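Local structure of aminoglycoside 6-N-acetyltransferase type Ib11 (Salmonella typhimurium, 2QIR) at residues E63-Y68 with Y79-V84; G91-E96 with V165-G170; G100-D105 with T137-D142. The protein probably transfers the acetyl group of acetyl-CoA to the 6'-amino group of aminoglycosides such as kanamycin B, which confers resistance to these antibiotics. The protein carries 2 engineered substitutions. One frame throughout, in Å; residues are numbered along the deposited sequence.

Followed from the N terminus, the chain first makes contact 1, where strand 65-72 turns back as strand 75-84 in a hairpin whose segments are separated by ten residues, eight of them strand. The loop that follows carries 91-96, which packs against 165-170, 68 residues further on, so contact 2 closes the longest loop of the three. Contact 3 falls within that span: 100-105 pairs with 137-142 after the chain has passed through helix 118-131. None of the loops cross. Contacts 1 and 3 are neighbours in one mixed sheet, joined where strand 75-84 lies against strand 101-108; contact 2 ties the loop after strand 75-84 to the edge strand 160-167. All three contacts meet the bound aminoglycoside.

Contact 1 (E63-Y68 with Y79-V84); sequences ESVTPY and YAQSYV. With 9CS ((1R,2S,3S,4R,6S)-4,6-diamino-3-[(3-amino-3-deoxy-alpha-D-glucopyranosyl)oxy]-2-hydroxycyclohexyl 2,6-diamino-2,6-dideoxy-alpha-D-glucopyranoside), chain C.
Tyr68 and Ser82 show how a hairpin can carry a polar pair within one of its packed faces. The Tyr68 hydroxyl OH lies 2.7 Å from Ser82 OG, in a bond that either group could donate. With chi1 at -46°, the phenol leans across to the partner strand, and Ser82 OG arrives at the ring edge. Ala80 CB sits 4.3 Å from Tyr68 CD2 on this same face, which helix 118-131 covers through Leu126, Leu129 and Leu130. The backbones run antiparallel: Thr66 and Ser82 form one hydrogen-bonded pair, Tyr68 and Ala80 the next.

The other face packs on Leu60 at its Pro67-Tyr79 end and reaches the antibiotic at its Val65-Tyr83 end. Pro67 CB packs 3.6 Å from Tyr79 CE1, and Gln81 NE2 donates to Tyr79 OH at 2.8 Å, the hydroxyl lying in the amide plane. Val65 CG2 touches both Tyr83 CB and ligand C13, the latter at 3.8 Å. Beyond it the ligand amine N3 stands over one face of the Tyr83 ring, whose OH is bonded to Gln140.

Packing is looser at Ser64 and Val84, both partly exposed. There the Val84 N to Ser64 O bond stretches to 3.2 Å and the side chains come closest at their CB atoms, 3.9 Å apart. If N3 is protonated, its place above the electron-rich Tyr83 ring would be favourable, so this face probably helps hold a cationic drug.

Contact 2 (G91-E96 with V165-G170); sequences GWWEEE and VTTPDG. With 9CS ((1R,2S,3S,4R,6S)-4,6-diamino-3-[(3-amino-3-deoxy-alpha-D-glucopyranosyl)oxy]-2-hydroxycyclohexyl 2,6-diamino-2,6-dideoxy-alpha-D-glucopyranoside), chain C.
Gly170 O is gripped twice, by Thr167 OG1 at 2.6 Å and by Thr167 N at 3.0 Å, and the threonine so fixed sets its CB 3.6 Å from Trp92 CZ3 in the opposing loop. The hydroxyl reaches a lone pair in the carbonyl plane because chi1 of 78° places OG1 between the backbone N and the carbonyl carbon. Gly170 N returns a bond to Thr167 O, closing the type I turn that presents Pro168 and Asp169.

Pro168 CD lies over the centre of the Trp92 six-membered ring, 3.5 Å from its centroid and 11° off the normal, a CH-pi contact. Ligand C7 lies over the opposite face, offset toward the CE3-CZ3 rim, so proline and antibiotic take one face each. Asp169 OD2 comes to the ring edge, its carboxylate nearly perpendicular to the indole. Nearby, Trp93 CZ3 meets Val165 CG2 at 4.0 Å, while the other end of this indole puts NE1 3.0 Å from ligand N3, in the ring plane. The Tyr83 and Trp93 rings meet with planes about 10° apart.

Trp92 thus sets an indole face against a sugar-like ring, as is common in carbohydrate-binding sites, and Trp93 adds its NE1 edge to the aminoglycoside pocket.

Contact 3 (G100-D105 with T137-D142); sequences GVRGID and TKIQTD. With 9CS ((1R,2S,3S,4R,6S)-4,6-diamino-3-[(3-amino-3-deoxy-alpha-D-glucopyranosyl)oxy]-2-hydroxycyclohexyl 2,6-diamino-2,6-dideoxy-alpha-D-glucopyranoside), chain C.
Asp105 and Asp142 share one amine of the aminoglycoside. Ligand N2 donates to Asp105 OD1 and to Asp142 OD1, each at 2.7 Å, and more weakly to Asp142 OD2. Asp105 OD1 also accepts from ligand N1, again at 2.7 Å, so this single oxygen serves two amines: the exocyclic N1, on C6 of the diamino sugar, and N2 on the cyclohexane ring. The two carboxylate oxygens, Asp105 OD1 and Asp142 OD1, stand only 3.5 Å apart, joined by the amine that bridges them from the ligand side. Asp105 reaches the ligand from strand 101-108 and Asp142 from the loop just after strand 138-141, its CG set over its own main chain (chi1 66°).

A second-shell water helps to position Asp142: water 1 donates to Asp142 OD1 and Ile104 O, bridging the two segments where their backbones have separated.

Before this split, the strands pair in parallel. Arg102 N bonds to Lys138 O, Gln140 N to Arg102 O at 2.7 Å, and Ile104 N to Gln140 O, a regular ladder of nearly linear carbonyl approaches. Ile104 CG1 lies alongside Thr141 CG2 at 3.4 Å, and Ile104 CG2 meets Ile139 CG2; Leu126 and Leu130 of helix 118-131 cover this side. On the other side Gln140 runs extended past Gly103, with NE2 3.5 Å from Val101 CG1 and OE1 accepting from Tyr83 OH.

Farther out, Thr137 N bonds to Gly100 O, and Asp98 holds both Thr137 OG1 and Gly100 N. Strand 101-108, helix 118-131 and strand 138-141 form a beta-alpha-beta crossover, and the splaying of its parallel strands beside the acceptor and coenzyme A sites is characteristic of the GNAT acetyltransferase fold.

Contact 1 (E63-Y68 with Y79-V84)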
loop_
_atom_site.group_PDB
_atom_site.type_symbol
_atom_site.label_atom_id
_atom_site.label_comp_id
_atom_site.label_asym_id
_atom_site.label_seq_id
_atom_site.Cartn_x
_atom_site.Cartn_y
_atom_site.Cartn_z
ATOM N N GLU A 63 -8.202 -12.393 1.795
ATOM C CA GLU A 63 -7.762 -11.964 0.459
ATOM C C GLU A 63 -6.254 -11.790 0.371
ATOM O O GLU A 63 -5.774 -11.185 -0.581
ATOM C CB GLU A 63 -8.441 -10.667 0.001
ATOM C CG GLU A 63 -9.887 -10.829 -0.463
ATOM C CD GLU A 63 -10.850 -10.359 0.612
ATOM O OE1 GLU A 63 -10.607 -9.246 1.166
ATOM O OE2 GLU A 63 -11.829 -11.096 0.917
ATOM N N SER A 64 -5.524 -12.336 1.349
ATOM C CA SER A 64 -4.060 -12.267 1.383
ATOM C C SER A 64 -3.577 -10.816 1.529
ATOM O O SER A 64 -2.543 -10.429 0.966
ATOM C CB SER A 64 -3.438 -12.918 0.146
ATOM O OG SER A 64 -3.452 -14.328 0.252
ATOM N N VAL A 65 -4.344 -10.031 2.288
ATOM C CA VAL A 65 -3.986 -8.655 2.570
ATOM C C VAL A 65 -3.536 -8.496 4.019
ATOM O O VAL A 65 -4.191 -8.986 4.932
ATOM C CB VAL A 65 -5.130 -7.668 2.273
ATOM C CG1 VAL A 65 -4.664 -6.261 2.590
ATOM C CG2 VAL A 65 -5.565 -7.756 0.806
ATOM N N THR A 66 -2.420 -7.790 4.204
ATOM C CA THR A 66 -1.910 -7.444 5.524
ATOM C C THR A 66 -1.917 -5.937 5.741
ATOM O O THR A 66 -1.209 -5.213 5.044
ATOM C CB THR A 66 -0.476 -7.980 5.720
ATOM O OG1 THR A 66 -0.431 -9.367 5.334
ATOM C CG2 THR A 66 -0.022 -7.783 7.149
ATOM N N PRO A 67 -2.714 -5.457 6.715
ATOM C CA PRO A 67 -2.734 -4.040 7.078
ATOM C C PRO A 67 -1.666 -3.631 8.098
ATOM O O PRO A 67 -1.354 -4.376 9.025
ATOM C CB PRO A 67 -4.134 -3.872 7.670
ATOM C CG PRO A 67 -4.391 -5.172 8.354
ATOM C CD PRO A 67 -3.703 -6.229 7.502
ATOM N N TYR A 68 -1.117 -2.437 7.918
ATOM C CA TYR A 68 -0.153 -1.884 8.841
ATOM C C TYR A 68 -0.509 -0.447 9.185
ATOM O O TYR A 68 -1.213 0.229 8.429
ATOM C CB TYR A 68 1.257 -1.850 8.241
ATOM C CG TYR A 68 1.729 -3.082 7.531
ATOM C CD1 TYR A 68 2.476 -4.053 8.194
ATOM C CD2 TYR A 68 1.477 -3.249 6.173
ATOM C CE1 TYR A 68 2.933 -5.183 7.512
ATOM C CE2 TYR A 68 1.914 -4.367 5.495
ATOM C CZ TYR A 68 2.643 -5.324 6.158
ATOM O OH TYR A 68 3.078 -6.421 5.438
ATOM N N TYR A 79 -1.714 4.561 6.992
ATOM C CA TYR A 79 -2.146 3.189 6.817
ATOM C C TYR A 79 -1.486 2.636 5.568
ATOM O O TYR A 79 -1.285 3.365 4.590
ATOM C CB TYR A 79 -3.671 3.136 6.670
ATOM C CG TYR A 79 -4.206 1.793 6.214
ATOM C CD1 TYR A 79 -4.409 0.766 7.126
ATOM C CD2 TYR A 79 -4.476 1.542 4.856
ATOM C CE1 TYR A 79 -4.889 -0.458 6.722
ATOM C CE2 TYR A 79 -4.951 0.322 4.445
ATOM C CZ TYR A 79 -5.160 -0.677 5.394
ATOM O OH TYR A 79 -5.630 -1.908 5.023
ATOM N N ALA A 80 -1.141 1.354 5.608
ATOM C CA ALA A 80 -0.579 0.670 4.462
ATOM C C ALA A 80 -1.103 -0.749 4.407
ATOM O O ALA A 80 -1.621 -1.264 5.395
ATOM C CB ALA A 80 0.973 0.690 4.499
ATOM N N GLN A 81 -0.955 -1.360 3.236
ATOM C CA GLN A 81 -1.406 -2.710 2.945
ATOM C C GLN A 81 -0.351 -3.391 2.092
ATOM O O GLN A 81 0.143 -2.791 1.134
ATOM C CB GLN A 81 -2.652 -2.673 2.058
ATOM C CG GLN A 81 -3.929 -2.573 2.753
ATOM C CD GLN A 81 -5.099 -2.492 1.799
ATOM O OE1 GLN A 81 -4.940 -2.543 0.560
ATOM N NE2 GLN A 81 -6.290 -2.378 2.364
ATOM N N SER A 82 -0.059 -4.653 2.389
ATOM C CA SER A 82 0.621 -5.497 1.422
ATOM C C SER A 82 -0.308 -6.648 1.021
ATOM O O SER A 82 -1.197 -7.015 1.776
ATOM C CB SER A 82 1.974 -5.995 1.963
ATOM O OG SER A 82 1.813 -6.851 3.082
ATOM N N TYR A 83 -0.126 -7.197 -0.172
ATOM C CA TYR A 83 -0.968 -8.295 -0.610
ATOM C C TYR A 83 -0.172 -9.249 -1.510
ATOM O O TYR A 83 0.759 -8.841 -2.187
ATOM C CB TYR A 83 -2.276 -7.780 -1.300
ATOM C CG TYR A 83 -2.048 -6.954 -2.561
ATOM C CD1 TYR A 83 -1.885 -7.576 -3.796
ATOM C CD2 TYR A 83 -1.979 -5.554 -2.512
ATOM C CE1 TYR A 83 -1.660 -6.839 -4.961
ATOM C CE2 TYR A 83 -1.760 -4.802 -3.679
ATOM C CZ TYR A 83 -1.598 -5.454 -4.898
ATOM O OH TYR A 83 -1.348 -4.745 -6.057
ATOM N N VAL A 84 -0.535 -10.523 -1.476
ATOM C CA VAL A 84 -0.010 -11.502 -2.385
ATOM C C VAL A 84 -0.835 -11.376 -3.667
ATOM O O VAL A 84 -2.039 -11.660 -3.679
ATOM C CB VAL A 84 -0.103 -12.913 -1.781
ATOM C CG1 VAL A 84 0.430 -13.993 -2.776
ATOM C CG2 VAL A 84 0.632 -12.958 -0.414
HETATM C C1 9CS C . -7.120 -0.190 -2.577
HETATM C C2 9CS C . -8.453 0.558 -2.354
HETATM C C3 9CS C . -8.644 1.637 -3.442
HETATM C C4 9CS C . -7.456 2.611 -3.458
HETATM C C5 9CS C . -6.145 1.817 -3.523
HETATM C C6 9CS C . -5.030 2.819 -3.288
HETATM C C7 9CS C . -5.639 -4.718 -5.065
HETATM C C8 9CS C . -6.267 -4.637 -3.660
HETATM C C9 9CS C . -7.033 -3.306 -3.453
HETATM C C10 9CS C . -6.210 -2.065 -3.871
HETATM C C11 9CS C . -5.534 -2.239 -5.251
HETATM C C12 9CS C . -4.713 -3.531 -5.328
HETATM C C13 9CS C . -7.229 -6.419 -2.372
HETATM C C14 9CS C . -7.440 -7.903 -2.713
HETATM C C15 9CS C . -8.778 -8.098 -3.435
HETATM C C16 9CS C . -9.959 -7.526 -2.624
HETATM C C17 9CS C . -9.646 -6.119 -2.040
HETATM C C18 9CS C . -10.642 -5.713 -0.935
HETATM N N1 9CS C . -3.844 2.399 -4.035
HETATM N N2 9CS C . -4.632 -1.114 -5.524
HETATM N N3 9CS C . -4.924 -5.979 -5.277
HETATM N N4 9CS C . -9.012 -9.527 -3.670
HETATM O O5 9CS C . -6.065 0.772 -2.506
HETATM O O7 9CS C . -9.861 2.341 -3.236
HETATM O O8 9CS C . -7.534 3.488 -4.583
HETATM O O9 9CS C . -7.080 -0.904 -3.870
HETATM O O10 9CS C . -7.432 -3.171 -2.085
HETATM O O11 9CS C . -7.233 -5.666 -3.612
HETATM O O12 9CS C . -8.285 -5.979 -1.458
HETATM O O13 9CS C . -6.353 -8.363 -3.524
HETATM O O14 9CS C . -11.146 -7.504 -3.449
HETATM O O15 9CS C . -10.891 -4.309 -1.054
HETATM N N6 9CS C . -9.564 -0.354 -2.363
#

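Contact 2 (G91-E96 with V165-G170)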
loop_
_atom_site.group_PDB
_atom_site.type_symbol
_atom_site.label_atom_id
_atom_site.label_comp_id
_atom_site.label_asym_id
_atom_site.label_seq_id
_atom_site.Cartn_x
_atom_site.Cartn_y
_atom_site.Cartn_z
ATOM N N GLY A 91 -11.035 -10.829 -10.195
ATOM C CA GLY A 91 -10.586 -10.029 -11.331
ATOM C C GLY A 91 -9.225 -9.356 -11.182
ATOM O O GLY A 91 -8.742 -8.730 -12.130
ATOM N N TRP A 92 -8.610 -9.485 -10.004
ATOM C CA TRP A 92 -7.328 -8.832 -9.700
ATOM C C TRP A 92 -6.133 -9.683 -10.080
ATOM O O TRP A 92 -6.031 -10.829 -9.662
ATOM C CB TRP A 92 -7.238 -8.487 -8.215
ATOM C CG TRP A 92 -8.147 -7.382 -7.825
ATOM C CD1 TRP A 92 -9.399 -7.496 -7.291
ATOM C CD2 TRP A 92 -7.887 -5.979 -7.952
ATOM N NE1 TRP A 92 -9.933 -6.252 -7.072
ATOM C CE2 TRP A 92 -9.032 -5.300 -7.470
ATOM C CE3 TRP A 92 -6.806 -5.229 -8.440
ATOM C CZ2 TRP A 92 -9.125 -3.911 -7.454
ATOM C CZ3 TRP A 92 -6.896 -3.837 -8.421
ATOM C CH2 TRP A 92 -8.049 -3.195 -7.936
ATOM N N TRP A 93 -5.225 -9.113 -10.868
ATOM C CA TRP A 93 -3.960 -9.774 -11.215
ATOM C C TRP A 93 -4.155 -11.203 -11.677
ATOM O O TRP A 93 -3.473 -12.121 -11.206
ATOM C CB TRP A 93 -2.960 -9.694 -10.051
ATOM C CG TRP A 93 -3.080 -8.393 -9.368
ATOM C CD1 TRP A 93 -3.539 -8.175 -8.110
ATOM C CD2 TRP A 93 -2.815 -7.108 -9.940
ATOM N NE1 TRP A 93 -3.545 -6.832 -7.845
ATOM C CE2 TRP A 93 -3.104 -6.153 -8.954
ATOM C CE3 TRP A 93 -2.350 -6.673 -11.197
ATOM C CZ2 TRP A 93 -2.950 -4.788 -9.171
ATOM C CZ3 TRP A 93 -2.188 -5.315 -11.414
ATOM C CH2 TRP A 93 -2.492 -4.386 -10.402
ATOM N N GLU A 94 -5.081 -11.366 -12.620
ATOM C CA GLU A 94 -5.419 -12.664 -13.197
ATOM C C GLU A 94 -4.262 -13.271 -13.986
ATOM O O GLU A 94 -4.217 -14.472 -14.194
ATOM C CB GLU A 94 -6.660 -12.554 -14.102
ATOM C CG GLU A 94 -7.995 -12.388 -13.373
ATOM C CD GLU A 94 -8.205 -13.404 -12.251
ATOM O OE1 GLU A 94 -7.589 -14.498 -12.306
ATOM O OE2 GLU A 94 -8.992 -13.116 -11.311
ATOM N N GLU A 95 -3.329 -12.437 -14.416
ATOM C CA GLU A 95 -2.230 -12.901 -15.248
ATOM C C GLU A 95 -0.982 -13.216 -14.434
ATOM O O GLU A 95 0.023 -13.636 -14.997
ATOM C CB GLU A 95 -1.913 -11.886 -16.356
ATOM C CG GLU A 95 -3.106 -11.582 -17.287
ATOM C CD GLU A 95 -3.699 -12.841 -17.936
ATOM O OE1 GLU A 95 -2.918 -13.681 -18.466
ATOM O OE2 GLU A 95 -4.949 -12.991 -17.917
ATOM N N GLU A 96 -1.047 -13.015 -13.119
ATOM C CA GLU A 96 0.097 -13.286 -12.250
ATOM C C GLU A 96 0.292 -14.793 -12.130
ATOM O O GLU A 96 -0.681 -15.538 -12.004
ATOM C CB GLU A 96 -0.079 -12.624 -10.870
ATOM C CG GLU A 96 1.179 -12.640 -9.994
ATOM C CD GLU A 96 2.438 -12.179 -10.747
ATOM O OE1 GLU A 96 2.627 -10.950 -10.892
ATOM O OE2 GLU A 96 3.228 -13.050 -11.194
ATOM N N VAL A 165 -1.977 -1.107 -17.076
ATOM C CA VAL A 165 -2.732 -2.352 -16.906
ATOM C C VAL A 165 -4.197 -2.044 -16.607
ATOM O O VAL A 165 -4.518 -0.978 -16.075
ATOM C CB VAL A 165 -2.138 -3.302 -15.782
ATOM C CG1 VAL A 165 -0.747 -3.814 -16.174
ATOM C CG2 VAL A 165 -2.083 -2.608 -14.416
ATOM N N THR A 166 -5.071 -2.977 -16.969
ATOM C CA THR A 166 -6.480 -2.936 -16.590
ATOM C C THR A 166 -6.673 -3.672 -15.265
ATOM O O THR A 166 -6.231 -4.808 -15.095
ATOM C CB THR A 166 -7.383 -3.568 -17.670
ATOM O OG1 THR A 166 -7.239 -2.832 -18.888
ATOM C CG2 THR A 166 -8.871 -3.508 -17.260
ATOM N N THR A 167 -7.327 -3.005 -14.329
ATOM C CA THR A 167 -7.674 -3.608 -13.054
ATOM C C THR A 167 -9.192 -3.493 -12.926
ATOM O O THR A 167 -9.808 -2.748 -13.700
ATOM C CB THR A 167 -6.927 -2.907 -11.874
ATOM O OG1 THR A 167 -7.561 -1.668 -11.547
ATOM C CG2 THR A 167 -5.456 -2.658 -12.216
ATOM N N PRO A 168 -9.814 -4.236 -11.986
ATOM C CA PRO A 168 -11.271 -4.083 -11.801
ATOM C C PRO A 168 -11.734 -2.679 -11.357
ATOM O O PRO A 168 -12.905 -2.369 -11.521
ATOM C CB PRO A 168 -11.603 -5.127 -10.728
ATOM C CG PRO A 168 -10.474 -6.102 -10.779
ATOM C CD PRO A 168 -9.269 -5.269 -11.091
ATOM N N ASP A 169 -10.828 -1.867 -10.802
ATOM C CA ASP A 169 -11.089 -0.456 -10.472
ATOM C C ASP A 169 -10.823 0.499 -11.650
ATOM O O ASP A 169 -11.131 1.695 -11.565
ATOM C CB ASP A 169 -10.228 -0.001 -9.286
ATOM C CG ASP A 169 -10.717 -0.552 -7.930
ATOM O OD1 ASP A 169 -11.760 -1.267 -7.875
ATOM O OD2 ASP A 169 -10.028 -0.268 -6.913
ATOM N N GLY A 170 -10.227 -0.019 -12.730
ATOM C CA GLY A 170 -9.899 0.816 -13.877
ATOM C C GLY A 170 -8.440 0.692 -14.270
ATOM O O GLY A 170 -7.714 -0.118 -13.689
HETATM C C1 9CS C . -7.120 -0.190 -2.577
HETATM C C2 9CS C . -8.453 0.558 -2.354
HETATM C C3 9CS C . -8.644 1.637 -3.442
HETATM C C4 9CS C . -7.456 2.611 -3.458
HETATM C C5 9CS C . -6.145 1.817 -3.523
HETATM C C6 9CS C . -5.030 2.819 -3.288
HETATM C C7 9CS C . -5.639 -4.718 -5.065
HETATM C C8 9CS C . -6.267 -4.637 -3.660
HETATM C C9 9CS C . -7.033 -3.306 -3.453
HETATM C C10 9CS C . -6.210 -2.065 -3.871
HETATM C C11 9CS C . -5.534 -2.239 -5.251
HETATM C C12 9CS C . -4.713 -3.531 -5.328
HETATM C C13 9CS C . -7.229 -6.419 -2.372
HETATM C C14 9CS C . -7.440 -7.903 -2.713
HETATM C C15 9CS C . -8.778 -8.098 -3.435
HETATM C C16 9CS C . -9.959 -7.526 -2.624
HETATM C C17 9CS C . -9.646 -6.119 -2.040
HETATM C C18 9CS C . -10.642 -5.713 -0.935
HETATM N N1 9CS C . -3.844 2.399 -4.035
HETATM N N2 9CS C . -4.632 -1.114 -5.524
HETATM N N3 9CS C . -4.924 -5.979 -5.277
HETATM N N4 9CS C . -9.012 -9.527 -3.670
HETATM O O5 9CS C . -6.065 0.772 -2.506
HETATM O O7 9CS C . -9.861 2.341 -3.236
HETATM O O8 9CS C . -7.534 3.488 -4.583
HETATM O O9 9CS C . -7.080 -0.904 -3.870
HETATM O O10 9CS C . -7.432 -3.171 -2.085
HETATM O O11 9CS C . -7.233 -5.666 -3.612
HETATM O O12 9CS C . -8.285 -5.979 -1.458
HETATM O O13 9CS C . -6.353 -8.363 -3.524
HETATM O O14 9CS C . -11.146 -7.504 -3.449
HETATM O O15 9CS C . -10.891 -4.309 -1.054
HETATM N N6 9CS C . -9.564 -0.354 -2.363
#

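Contact 3 (G100-D105 with T137-D142)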
loop_
_atom_site.group_PDB
_atom_site.type_symbol
_atom_site.label_atom_id
_atom_site.label_comp_id
_atom_site.label_asym_id
_atom_site.label_seq_id
_atom_site.Cartn_x
_atom_site.Cartn_y
_atom_site.Cartn_z
ATOM N N GLY A 100 5.686 -15.061 -5.437
ATOM C CA GLY A 100 6.606 -14.155 -4.753
ATOM C C GLY A 100 6.286 -12.673 -4.918
ATOM O O GLY A 100 6.872 -11.837 -4.239
ATOM N N VAL A 101 5.356 -12.346 -5.814
ATOM C CA VAL A 101 4.981 -10.951 -6.036
ATOM C C VAL A 101 4.089 -10.416 -4.906
ATOM O O VAL A 101 3.134 -11.078 -4.456
ATOM C CB VAL A 101 4.346 -10.725 -7.448
ATOM C CG1 VAL A 101 4.079 -9.230 -7.724
ATOM C CG2 VAL A 101 5.263 -11.268 -8.519
ATOM N N ARG A 102 4.440 -9.225 -4.436
ATOM C CA ARG A 102 3.630 -8.487 -3.471
ATOM C C ARG A 102 3.179 -7.166 -4.084
ATOM O O ARG A 102 3.893 -6.566 -4.882
ATOM C CB ARG A 102 4.419 -8.190 -2.178
ATOM C CG ARG A 102 4.924 -9.405 -1.452
ATOM C CD ARG A 102 3.813 -10.176 -0.696
ATOM N NE ARG A 102 4.356 -11.430 -0.178
ATOM C CZ ARG A 102 4.498 -12.550 -0.892
ATOM N NH1 ARG A 102 4.100 -12.591 -2.152
ATOM N NH2 ARG A 102 5.028 -13.635 -0.339
ATOM N N GLY A 103 2.000 -6.710 -3.702
ATOM C CA GLY A 103 1.586 -5.372 -4.041
ATOM C C GLY A 103 1.452 -4.522 -2.802
ATOM O O GLY A 103 1.284 -5.040 -1.690
ATOM N N ILE A 104 1.527 -3.209 -2.981
ATOM C CA ILE A 104 1.315 -2.306 -1.855
ATOM C C ILE A 104 0.331 -1.203 -2.148
ATOM O O ILE A 104 0.163 -0.803 -3.303
ATOM C CB ILE A 104 2.641 -1.740 -1.281
ATOM C CG1 ILE A 104 3.302 -0.770 -2.266
ATOM C CG2 ILE A 104 3.555 -2.884 -0.857
ATOM C CD1 ILE A 104 4.546 -0.076 -1.736
ATOM N N ASP A 105 -0.343 -0.748 -1.093
ATOM C CA ASP A 105 -1.162 0.478 -1.120
ATOM C C ASP A 105 -0.928 1.222 0.192
ATOM O O ASP A 105 -0.590 0.596 1.204
ATOM C CB ASP A 105 -2.658 0.174 -1.267
ATOM C CG ASP A 105 -2.971 -0.651 -2.495
ATOM O OD1 ASP A 105 -2.965 -0.072 -3.612
ATOM O OD2 ASP A 105 -3.224 -1.876 -2.337
ATOM N N THR A 137 9.923 -11.913 -4.415
ATOM C CA THR A 137 10.743 -11.693 -5.606
ATOM C C THR A 137 10.644 -10.249 -6.140
ATOM O O THR A 137 11.603 -9.716 -6.707
ATOM C CB THR A 137 10.283 -12.632 -6.759
ATOM O OG1 THR A 137 8.882 -12.441 -6.972
ATOM C CG2 THR A 137 10.538 -14.105 -6.428
ATOM N N LYS A 138 9.481 -9.628 -5.952
ATOM C CA LYS A 138 9.162 -8.371 -6.622
ATOM C C LYS A 138 7.988 -7.680 -5.916
ATOM O O LYS A 138 7.047 -8.343 -5.504
ATOM C CB LYS A 138 8.795 -8.697 -8.078
ATOM C CG LYS A 138 8.821 -7.552 -9.037
ATOM C CD LYS A 138 8.564 -8.050 -10.455
ATOM C CE LYS A 138 7.070 -8.126 -10.757
ATOM N NZ LYS A 138 6.784 -9.043 -11.901
ATOM N N ILE A 139 8.054 -6.353 -5.791
ATOM C CA ILE A 139 6.945 -5.529 -5.297
ATOM C C ILE A 139 6.302 -4.761 -6.439
ATOM O O ILE A 139 6.991 -4.217 -7.310
ATOM C CB ILE A 139 7.374 -4.486 -4.204
ATOM C CG1 ILE A 139 8.411 -5.052 -3.210
ATOM C CG2 ILE A 139 6.129 -3.903 -3.458
ATOM C CD1 ILE A 139 7.932 -6.213 -2.369
ATOM N N GLN A 140 4.977 -4.705 -6.429
ATOM C CA GLN A 140 4.223 -3.927 -7.419
ATOM C C GLN A 140 3.362 -2.879 -6.739
ATOM O O GLN A 140 3.080 -2.958 -5.535
ATOM C CB GLN A 140 3.350 -4.829 -8.292
ATOM C CG GLN A 140 2.259 -5.543 -7.524
ATOM C CD GLN A 140 1.330 -6.359 -8.402
ATOM O OE1 GLN A 140 0.115 -6.361 -8.197
ATOM N NE2 GLN A 140 1.891 -7.062 -9.370
ATOM N N THR A 141 2.989 -1.875 -7.517
ATOM C CA THR A 141 1.989 -0.892 -7.125
ATOM C C THR A 141 1.206 -0.541 -8.382
ATOM O O THR A 141 1.709 -0.680 -9.508
ATOM C CB THR A 141 2.595 0.406 -6.523
ATOM O OG1 THR A 141 3.240 1.165 -7.548
ATOM C CG2 THR A 141 3.628 0.101 -5.492
ATOM N N ASP A 142 -0.016 -0.059 -8.174
ATOM C CA ASP A 142 -0.947 0.233 -9.256
ATOM C C ASP A 142 -1.696 1.559 -9.026
ATOM O O ASP A 142 -2.918 1.561 -8.933
ATOM C CB ASP A 142 -1.950 -0.924 -9.377
ATOM C CG ASP A 142 -2.864 -1.041 -8.154
ATOM O OD1 ASP A 142 -2.451 -0.667 -7.035
ATOM O OD2 ASP A 142 -4.013 -1.495 -8.309
HETATM C C1 9CS C . -7.120 -0.190 -2.577
HETATM C C2 9CS C . -8.453 0.558 -2.354
HETATM C C3 9CS C . -8.644 1.637 -3.442
HETATM C C4 9CS C . -7.456 2.611 -3.458
HETATM C C5 9CS C . -6.145 1.817 -3.523
HETATM C C6 9CS C . -5.030 2.819 -3.288
HETATM C C7 9CS C . -5.639 -4.718 -5.065
HETATM C C8 9CS C . -6.267 -4.637 -3.660
HETATM C C9 9CS C . -7.033 -3.306 -3.453
HETATM C C10 9CS C . -6.210 -2.065 -3.871
HETATM C C11 9CS C . -5.534 -2.239 -5.251
HETATM C C12 9CS C . -4.713 -3.531 -5.328
HETATM C C13 9CS C . -7.229 -6.419 -2.372
HETATM C C14 9CS C . -7.440 -7.903 -2.713
HETATM C C15 9CS C . -8.778 -8.098 -3.435
HETATM C C16 9CS C . -9.959 -7.526 -2.624
HETATM C C17 9CS C . -9.646 -6.119 -2.040
HETATM C C18 9CS C . -10.642 -5.713 -0.935
HETATM N N1 9CS C . -3.844 2.399 -4.035
HETATM N N2 9CS C . -4.632 -1.114 -5.524
HETATM N N3 9CS C . -4.924 -5.979 -5.277
HETATM N N4 9CS C . -9.012 -9.527 -3.670
HETATM O O5 9CS C . -6.065 0.772 -2.506
HETATM O O7 9CS C . -9.861 2.341 -3.236
HETATM O O8 9CS C . -7.534 3.488 -4.583
HETATM O O9 9CS C . -7.080 -0.904 -3.870
HETATM O O10 9CS C . -7.432 -3.171 -2.085
HETATM O O11 9CS C . -7.233 -5.666 -3.612
HETATM O O12 9CS C . -8.285 -5.979 -1.458
HETATM O O13 9CS C . -6.353 -8.363 -3.524
HETATM O O14 9CS C . -11.146 -7.504 -3.449
HETATM O O15 9CS C . -10.891 -4.309 -1.054
HETATM N N6 9CS C . -9.564 -0.354 -2.363
HETATM O O HOH W 1 -0.828 -2.286 -5.606
HETATM O O HOH W 2 -0.656 1.384 -5.346
#